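Uncharacterized protein (Capnocytophaga ochracea, PDB 4W9R) is of unknown function, but its esterase-family, alpha/beta-hydrolase-like domain suggests that it may be a hydrolase acting on ester substrates. Local coordinates at residues 261-266 with 274-279. Sequence-based numbering, arbitrary orientation.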
loop_
_atom_site.group_PDB
_atom_site.type_symbol
_atom_site.label_atom_id
_atom_site.label_comp_id
_atom_site.label_asym_id
_atom_site.label_seq_id
_atom_site.Cartn_x
_atom_site.Cartn_y
_atom_site.Cartn_z
ATOM N N ASN B 261 -28.871 12.595 3.525
ATOM C CA ASN B 261 -27.993 12.652 4.687
ATOM C C ASN B 261 -26.589 12.165 4.354
ATOM O O ASN B 261 -25.601 12.737 4.814
ATOM C CB ASN B 261 -28.571 11.828 5.839
ATOM C CG ASN B 261 -27.643 11.766 7.035
ATOM O OD1 ASN B 261 -27.602 12.686 7.852
ATOM N ND2 ASN B 261 -26.894 10.674 7.147
ATOM N N LYS B 262 -26.510 11.113 3.544
ATOM C CA LYS B 262 -25.227 10.556 3.137
ATOM C C LYS B 262 -24.392 11.581 2.380
ATOM O O LYS B 262 -23.225 11.796 2.697
ATOM C CB LYS B 262 -25.426 9.310 2.273
ATOM C CG LYS B 262 -24.130 8.730 1.723
ATOM C CD LYS B 262 -24.388 7.489 0.885
ATOM C CE LYS B 262 -23.109 6.977 0.237
ATOM N NZ LYS B 262 -22.108 6.518 1.241
ATOM N N TYR B 263 -24.998 12.220 1.387
ATOM C CA TYR B 263 -24.281 13.186 0.567
ATOM C C TYR B 263 -24.062 14.506 1.302
ATOM O O TYR B 263 -23.135 15.253 0.983
ATOM C CB TYR B 263 -25.022 13.410 -0.753
ATOM C CG TYR B 263 -24.720 12.331 -1.767
ATOM C CD1 TYR B 263 -25.310 11.078 -1.671
ATOM C CD2 TYR B 263 -23.825 12.557 -2.805
ATOM C CE1 TYR B 263 -25.027 10.082 -2.589
ATOM C CE2 TYR B 263 -23.536 11.570 -3.727
ATOM C CZ TYR B 263 -24.141 10.335 -3.615
ATOM O OH TYR B 263 -23.857 9.348 -4.531
ATOM N N ASN B 264 -24.904 14.785 2.292
ATOM C CA ASN B 264 -24.675 15.925 3.171
ATOM C C ASN B 264 -23.486 15.661 4.085
ATOM O O ASN B 264 -22.661 16.544 4.319
ATOM C CB ASN B 264 -25.922 16.237 4.003
ATOM C CG ASN B 264 -27.009 16.911 3.193
ATOM O OD1 ASN B 264 -26.739 17.535 2.167
ATOM N ND2 ASN B 264 -28.249 16.795 3.657
ATOM N N THR B 265 -23.408 14.436 4.597
ATOM C CA THR B 265 -22.305 14.023 5.454
ATOM C C THR B 265 -20.989 14.045 4.679
ATOM O O THR B 265 -19.943 14.406 5.221
ATOM C CB THR B 265 -22.541 12.615 6.034
ATOM O OG1 THR B 265 -23.760 12.607 6.787
ATOM C CG2 THR B 265 -21.389 12.204 6.939
ATOM N N ILE B 266 -21.053 13.662 3.406
ATOM C CA ILE B 266 -19.890 13.725 2.531
ATOM C C ILE B 266 -19.365 15.156 2.447
ATOM O O ILE B 266 -18.163 15.391 2.561
ATOM C CB ILE B 266 -20.216 13.210 1.112
ATOM C CG1 ILE B 266 -20.487 11.705 1.137
ATOM C CG2 ILE B 266 -19.072 13.505 0.155
ATOM C CD1 ILE B 266 -20.851 11.131 -0.215
ATOM N N LYS B 274 -20.501 15.934 -3.908
ATOM C CA LYS B 274 -20.476 14.802 -4.823
ATOM C C LYS B 274 -21.775 14.689 -5.605
ATOM O O LYS B 274 -22.855 14.592 -5.023
ATOM C CB LYS B 274 -20.214 13.500 -4.062
ATOM C CG LYS B 274 -20.181 12.267 -4.957
ATOM C CD LYS B 274 -19.957 10.993 -4.161
ATOM C CE LYS B 274 -19.801 9.795 -5.086
ATOM N NZ LYS B 274 -19.512 8.539 -4.342
ATOM N N VAL B 275 -21.663 14.713 -6.929
ATOM C CA VAL B 275 -22.802 14.440 -7.792
ATOM C C VAL B 275 -23.268 13.016 -7.540
ATOM O O VAL B 275 -22.465 12.084 -7.608
ATOM C CB VAL B 275 -22.454 14.617 -9.281
ATOM C CG1 VAL B 275 -23.648 14.255 -10.152
ATOM C CG2 VAL B 275 -21.997 16.040 -9.554
ATOM N N PRO B 276 -24.560 12.844 -7.224
ATOM C CA PRO B 276 -25.091 11.515 -6.908
ATOM C C PRO B 276 -24.892 10.532 -8.054
ATOM O O PRO B 276 -25.234 10.828 -9.200
ATOM C CB PRO B 276 -26.580 11.779 -6.668
ATOM C CG PRO B 276 -26.646 13.214 -6.269
ATOM C CD PRO B 276 -25.576 13.898 -7.065
ATOM N N ILE B 277 -24.334 9.370 -7.734
ATOM C CA ILE B 277 -24.082 8.339 -8.729
ATOM C C ILE B 277 -25.338 7.510 -8.976
ATOM O O ILE B 277 -26.149 7.313 -8.070
ATOM C CB ILE B 277 -22.923 7.423 -8.305
ATOM C CG1 ILE B 277 -23.194 6.821 -6.926
ATOM C CG2 ILE B 277 -21.618 8.204 -8.290
ATOM C CD1 ILE B 277 -22.099 5.897 -6.440
ATOM N N LEU B 278 -25.492 7.043 -10.213
ATOM C CA LEU B 278 -26.671 6.289 -10.629
ATOM C C LEU B 278 -26.965 5.103 -9.711
ATOM O O LEU B 278 -28.124 4.772 -9.465
ATOM C CB LEU B 278 -26.500 5.802 -12.068
ATOM C CG LEU B 278 -27.749 5.220 -12.731
ATOM C CD1 LEU B 278 -28.860 6.259 -12.766
ATOM C CD2 LEU B 278 -27.428 4.720 -14.130
ATOM N N ASN B 279 -25.909 4.473 -9.207
ATOM C CA ASN B 279 -26.046 3.359 -8.276
ATOM C C ASN B 279 -26.774 3.770 -6.999
ATOM O O ASN B 279 -27.678 3.072 -6.536
ATOM C CB ASN B 279 -24.668 2.787 -7.935
ATOM C CG ASN B 279 -24.729 1.703 -6.875
ATOM O OD1 ASN B 279 -24.966 0.534 -7.179
ATOM N ND2 ASN B 279 -24.504 2.085 -5.621
#
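The phenolic oxygen of Tyr263 is held by two groups: the backbone N-H of Ile277, whose N lies 3.2 Å from Tyr263 OH on a nearly straight path (163° at the hydrogen), and the carboxylate of Asp280, through its OD2. Ile277 is the N-cap of helix 278-290 and Asp280 lies in its first turn, so the hydroxyl ties helix 255-270 to the start of the next helix. CG of Tyr263 stands anti to its own carbonyl carbon (chi1 -82°), which sends the ring out from the helix to the returning chain. Lys274 O meets the ring at its edge, near its plane, 3.2 Å from Tyr263 CD2. The methylenes of Lys274 run obliquely across the same side chain, with Lys274 CG 3.6 Å from Tyr263 CE2. An extended chain with CG opposite the backbone N (chi1 180°) carries the ammonium past the ring to the carbonyl of Tyr236, where it also makes a cation-pi contact with that tyrosine's ring. Two consecutive helices joined by a short connection form an alpha-alpha hairpin here, within the helical C-terminal part that follows the mixed sheet of the esterase-like domain. One face of the Tyr263 ring receives the Ile266 CD1 methyl, 4.2 Å above the plane and shifted toward the rim; the same methyl touches Lys274 CD at 4.0 Å. Pro276 crosses the hydroxyl end of the ring, its CA 3.6 Å from Tyr263 CZ, and Tyr303 of helix 294-306 packs against both Tyr263 and Pro276.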